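Local coordinates for protein carboxypeptidase 1 (Deinococcus radiodurans str. R1, PDB 5GIV) that probably releases amino acids one at a time from the C-termini of peptides with broad specificity, as a metal-dependent carboxypeptidase of the M32 family, at residues E254-P257 with T258-L261; P441-E444 with A445-A448; P488-K491 with Y492-K496. All coordinates share one frame; numbering follows the deposited sequence.

Contact 1 of 3, residues E254-P257 with T258-L261; sequences EQDP and TDAL
Asp256 and Thr258 meet through one carboxylate oxygen: OD1 of Asp256 takes the hydroxyl OG1 of Thr258 at 2.9 Å and also the backbone N of Thr258 at 3.1 Å. Both donors approach from the same face of the carboxylate plane, so OD1 is gripped twice from above; the hydroxyl stands 36° out of the plane. The amide is steeper, at 52°. Thr258 can do this because its OG1 stands between its own N and carbonyl carbon, beside the amide it accompanies. Asp256 answers with CG trans to its N (chi1 179°), which brings OD1 to the amide and hydroxyl of Thr258. This is an aspartate N-cap: Asp256 precedes helix 257-275, the helix that further on carries the zinc ligands His266 and His270, and a negative group here would probably suit the helix dipole. Pro257, buried, follows the cap with its CB 3.4 Å from Thr258 N; its ring touches Phe205, Gln210 and Trp320, and its O accepts a weak bond from Leu261 N at 3.3 Å. The backbone O of Asp256 receives another weak bond from Asp259 N, and a water accepts from Ala260 N and lies 2.8 Å from Asp256 O, to which it may donate. Asp259 brings a second, steeply inclined carboxylate close, its OD1 3.4 Å from Asp256 OD2; the closeness of like charges is probably eased by Lys253, salt-bridged to Asp259 OD2.

Contact 2 of 3, residues P441-E444 with A445-A448; sequences PGLE and ADFA
Phe447 lays its ring over the backbone of Leu443 and Glu444, one turn earlier in the short helix 443-448, and can be traced outward atom by atom. CB starts 3.4 Å from Glu444 O. With CG trans to the carbonyl carbon and beside the backbone N (chi1 -60°), the ring is turned back toward the helix start, where CG and CD1 come close to Leu443 O, CD1 at 3.4 Å. On the other flank CD2 rests on Glu444 CA at 3.8 Å. CE1 still faces Leu443 O, and CZ at the far end reaches Leu443 CB at 3.9 Å, an apolar contact. One ring face therefore covers Leu443 O, which sits above the plane toward the rim, with Glu444 N farther above the same face. The covered carbonyl is also the acceptor for Phe447 N, at 3.0 Å and with a C=O...N angle of 161°, so side chain and amide of one residue both meet the same oxygen. Ala448 N repeats the i to i+4 bond to Glu444 O. The helix begins after Gly442, its N-cap residue, whose phi of 117° would press any CB against the preceding carbonyl oxygen; Glu437 of helix 420-439 accepts the amides of both Gly442 and Leu443 on its OE1, and Gly442 O takes weak bonds from the amides of Ala445 and Asp446. Asp446 turns its carboxylate toward this end too, with OD2 near Leu443 CD2 and in a salt bridge to Arg454. The short helix lies against helix 453-464, where Leu443 and Phe447 both touch Leu455, and Phe447 also meets the ring of Phe452 and Ala311 of helix 310-323.

Contact 3 of 3, residues P488-K491 with Y492-K496; sequences PYLK and YLRGK
Pro488 O accepts Tyr492 N at 3.0 Å, one of the i to i+4 bonds of helix 487-501. Next along, Tyr489 accepts Leu493 N on its backbone O and receives the same leucine on its ring. The ring, with CG trans to N (chi1 -180°), leans outward and forward, so that its far end meets the next turn, and Leu493 CD1 lies over one face, 3.8 Å from the centroid and 24° off the normal. This is a CH-pi contact, shifted toward the phenol end: CD1 is 3.5 Å from Tyr489 CZ. Replacing Tyr489 by an alanine would probably bare Leu493 CD1 on that side and leave Asn358 ND2 without the hydroxyl it meets. Leu490 pairs through its O with Arg494 N, and its CB lies under one face of the guanidinium, 4.0 Å from NH1; the arginine chain runs back extended past Leu490 O, its CG 3.2 Å away. Lys491 closes the segment by accepting Gly495 N at 3.0 Å. Beyond it, Tyr492 OH takes a bond from Lys496 NZ at 3.3 Å, and both also bind Glu354. The side chain of Tyr489 is about 10 Å from that of the zinc ligand Glu296. Tyr489 reaches helix 420-439 at Val427 and Ala430, while Leu490 and Leu493 pack on helix 169-193 at Leu179 and Leu183.

How the contacts relate
All three contacts are local, each within one continuous run of chain, and they lie in series without touching: contacts 2 and 3 come within about 8 Å at their nearest atoms, contact 1 stays about 12 Å or more from both. Contacts 1 and 2 are helix starts, the first capped by its own aspartate, the second at a glycine with Glu437 supplying the carboxylate; contact 3 lies within a helix. None of the touching residues of contact 1 is fully exposed, whereas contacts 2 and 3 each have three buried and three exposed. Contacts 1 and 2 share helix 310-323, contacts 2 and 3 helix 420-439; contact 3 adds helix 169-193. Polar capping dominates the first, a ring over backbone the second, CH-pi packing the third.

Contact 1 of 3, residues E254-P257 with T258-L261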
# COMPACT_ATOMS: atom_id res chain seq x y z
N GLU A 254 2.30 11.26 22.49
CA GLU A 254 1.57 12.35 23.12
C GLU A 254 2.29 12.89 24.35
O GLU A 254 2.07 14.04 24.72
CB GLU A 254 0.15 11.91 23.49
CG GLU A 254 -0.73 11.65 22.28
CD GLU A 254 -2.22 11.80 22.59
OE1 GLU A 254 -2.60 11.78 23.78
OE2 GLU A 254 -2.99 11.98 21.62
N GLN A 255 3.16 12.10 24.96
CA GLN A 255 3.89 12.56 26.13
C GLN A 255 5.11 13.41 25.79
O GLN A 255 5.76 13.91 26.71
CB GLN A 255 4.33 11.38 27.00
CG GLN A 255 5.35 10.45 26.36
CD GLN A 255 4.75 9.32 25.52
OE1 GLN A 255 3.66 9.44 24.94
NE2 GLN A 255 5.49 8.20 25.45
N ASP A 256 5.44 13.60 24.52
CA ASP A 256 6.55 14.47 24.12
C ASP A 256 6.43 14.83 22.64
O ASP A 256 6.70 14.00 21.76
CB ASP A 256 7.90 13.81 24.41
CG ASP A 256 9.08 14.67 23.98
OD1 ASP A 256 8.89 15.85 23.58
OD2 ASP A 256 10.23 14.20 24.09
N PRO A 257 6.02 16.06 22.32
CA PRO A 257 5.74 16.43 20.93
C PRO A 257 6.98 16.67 20.08
O PRO A 257 6.85 16.73 18.85
CB PRO A 257 4.91 17.71 21.08
CG PRO A 257 5.42 18.32 22.33
CD PRO A 257 5.75 17.17 23.25
N THR A 258 8.17 16.77 20.68
CA THR A 258 9.37 16.96 19.86
C THR A 258 9.69 15.71 19.04
O THR A 258 10.31 15.83 17.98
CB THR A 258 10.57 17.32 20.74
OG1 THR A 258 10.91 16.22 21.59
CG2 THR A 258 10.28 18.54 21.59
N ASP A 259 9.27 14.53 19.49
CA ASP A 259 9.58 13.30 18.76
C ASP A 259 8.94 13.30 17.37
O ASP A 259 9.63 13.17 16.35
CB ASP A 259 9.11 12.08 19.55
CG ASP A 259 10.18 11.56 20.49
OD1 ASP A 259 10.75 12.36 21.28
OD2 ASP A 259 10.45 10.33 20.44
N ALA A 260 7.60 13.41 17.31
CA ALA A 260 6.92 13.39 16.03
C ALA A 260 7.38 14.55 15.14
O ALA A 260 7.66 14.36 13.95
CB ALA A 260 5.40 13.45 16.24
N LEU A 261 7.47 15.75 15.71
CA LEU A 261 7.83 16.90 14.89
C LEU A 261 9.17 16.69 14.20
O LEU A 261 9.28 16.86 12.97
CB LEU A 261 7.85 18.17 15.74
CG LEU A 261 8.36 19.38 14.96
CD1 LEU A 261 7.53 19.53 13.71
CD2 LEU A 261 8.29 20.65 15.81
O HOH W 1 5.63 13.00 19.32

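Contact 2 of 3, residues P441-E444 with A445-A448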
# COMPACT_ATOMS: atom_id res chain seq x y z
N PRO A 441 22.03 35.72 0.93
CA PRO A 441 22.18 36.44 2.21
C PRO A 441 20.84 36.80 2.84
O PRO A 441 20.06 37.58 2.28
CB PRO A 441 22.97 37.70 1.82
CG PRO A 441 22.72 37.87 0.36
CD PRO A 441 22.60 36.48 -0.20
N GLY A 442 20.51 36.15 3.95
CA GLY A 442 19.33 36.56 4.68
C GLY A 442 18.30 35.46 4.70
O GLY A 442 17.09 35.75 4.74
N LEU A 443 18.75 34.21 4.66
CA LEU A 443 17.81 33.09 4.67
C LEU A 443 16.97 33.09 5.94
O LEU A 443 15.75 32.90 5.88
CB LEU A 443 18.56 31.77 4.53
CG LEU A 443 19.03 31.42 3.13
CD1 LEU A 443 19.74 30.08 3.16
CD2 LEU A 443 17.86 31.41 2.18
N GLU A 444 17.59 33.33 7.09
CA GLU A 444 16.85 33.30 8.35
C GLU A 444 15.66 34.25 8.32
O GLU A 444 14.58 33.91 8.81
CB GLU A 444 17.77 33.62 9.52
CG GLU A 444 18.90 32.63 9.72
CD GLU A 444 19.77 33.02 10.89
OE1 GLU A 444 19.46 34.04 11.55
OE2 GLU A 444 20.76 32.30 11.17
N ALA A 445 15.83 35.43 7.72
CA ALA A 445 14.70 36.35 7.63
C ALA A 445 13.58 35.76 6.80
O ALA A 445 12.39 35.97 7.10
CB ALA A 445 15.17 37.69 7.05
N ASP A 446 13.92 35.00 5.76
CA ASP A 446 12.90 34.30 4.98
C ASP A 446 12.15 33.31 5.85
O ASP A 446 10.92 33.19 5.76
CB ASP A 446 13.54 33.56 3.80
CG ASP A 446 14.22 34.50 2.82
OD1 ASP A 446 14.05 35.74 2.94
OD2 ASP A 446 14.91 34.00 1.91
N PHE A 447 12.87 32.57 6.71
CA PHE A 447 12.24 31.51 7.49
C PHE A 447 11.17 32.06 8.42
O PHE A 447 10.10 31.45 8.59
CB PHE A 447 13.30 30.76 8.31
CG PHE A 447 14.38 30.11 7.48
CD1 PHE A 447 14.20 29.91 6.12
CD2 PHE A 447 15.56 29.70 8.06
CE1 PHE A 447 15.19 29.31 5.36
CE2 PHE A 447 16.56 29.12 7.31
CZ PHE A 447 16.37 28.91 5.96
N ALA A 448 11.43 33.23 9.02
CA ALA A 448 10.44 33.84 9.90
C ALA A 448 9.15 34.15 9.17
O ALA A 448 8.11 34.31 9.82
CB ALA A 448 11.01 35.12 10.53

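Contact 3 of 3, residues P488-K491 with Y492-K496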
# COMPACT_ATOMS: atom_id res chain seq x y z
N PRO A 488 32.63 23.91 8.74
CA PRO A 488 31.32 24.58 8.87
C PRO A 488 30.46 23.94 9.95
O PRO A 488 29.73 24.65 10.66
CB PRO A 488 30.71 24.43 7.47
CG PRO A 488 31.90 24.23 6.56
CD PRO A 488 32.89 23.46 7.36
N TYR A 489 30.54 22.62 10.08
CA TYR A 489 29.78 21.89 11.09
C TYR A 489 30.19 22.31 12.50
O TYR A 489 29.34 22.63 13.33
CB TYR A 489 29.97 20.39 10.88
CG TYR A 489 29.23 19.49 11.85
CD1 TYR A 489 27.85 19.57 12.01
CD2 TYR A 489 29.92 18.49 12.55
CE1 TYR A 489 27.18 18.72 12.88
CE2 TYR A 489 29.25 17.64 13.42
CZ TYR A 489 27.88 17.75 13.57
OH TYR A 489 27.22 16.90 14.42
N LEU A 490 31.50 22.31 12.78
CA LEU A 490 31.94 22.66 14.13
C LEU A 490 31.70 24.13 14.43
O LEU A 490 31.36 24.49 15.56
CB LEU A 490 33.42 22.31 14.31
CG LEU A 490 33.74 20.82 14.18
CD1 LEU A 490 35.23 20.57 14.36
CD2 LEU A 490 32.90 19.98 15.16
N LYS A 491 31.83 24.99 13.42
CA LYS A 491 31.54 26.40 13.64
C LYS A 491 30.08 26.61 14.00
O LYS A 491 29.75 27.38 14.90
CB LYS A 491 31.88 27.21 12.40
CG LYS A 491 31.59 28.68 12.59
CD LYS A 491 31.86 29.52 11.35
CE LYS A 491 31.39 30.95 11.60
NZ LYS A 491 31.36 31.81 10.38
N TYR A 492 29.18 25.89 13.31
CA TYR A 492 27.75 26.03 13.56
C TYR A 492 27.39 25.61 14.98
O TYR A 492 26.64 26.31 15.67
CB TYR A 492 26.96 25.22 12.52
CG TYR A 492 25.63 24.69 13.03
CD1 TYR A 492 24.58 25.56 13.29
CD2 TYR A 492 25.42 23.33 13.21
CE1 TYR A 492 23.37 25.10 13.74
CE2 TYR A 492 24.20 22.85 13.66
CZ TYR A 492 23.18 23.74 13.93
OH TYR A 492 21.96 23.30 14.39
N LEU A 493 27.89 24.46 15.43
CA LEU A 493 27.53 23.96 16.75
C LEU A 493 28.13 24.84 17.85
O LEU A 493 27.43 25.26 18.78
CB LEU A 493 28.00 22.52 16.90
CG LEU A 493 27.29 21.48 16.04
CD1 LEU A 493 27.98 20.14 16.19
CD2 LEU A 493 25.82 21.39 16.43
N ARG A 494 29.43 25.16 17.72
CA ARG A 494 30.07 26.03 18.71
C ARG A 494 29.32 27.35 18.84
O ARG A 494 29.07 27.83 19.95
CB ARG A 494 31.52 26.27 18.31
CG ARG A 494 32.43 25.08 18.52
CD ARG A 494 33.84 25.33 17.98
NE ARG A 494 34.78 24.31 18.42
CZ ARG A 494 35.82 23.89 17.70
NH1 ARG A 494 36.05 24.39 16.49
NH2 ARG A 494 36.63 22.95 18.19
N GLY A 495 28.92 27.92 17.71
CA GLY A 495 28.18 29.17 17.76
C GLY A 495 26.80 29.00 18.37
O GLY A 495 26.37 29.80 19.21
N LYS A 496 26.07 27.97 17.94
CA LYS A 496 24.70 27.79 18.42
C LYS A 496 24.67 27.47 19.91
O LYS A 496 23.93 28.11 20.67
CB LYS A 496 24.02 26.69 17.62
CG LYS A 496 22.62 26.34 18.12
CD LYS A 496 22.04 25.18 17.31
CE LYS A 496 20.65 24.84 17.81
NZ LYS A 496 20.03 23.75 17.02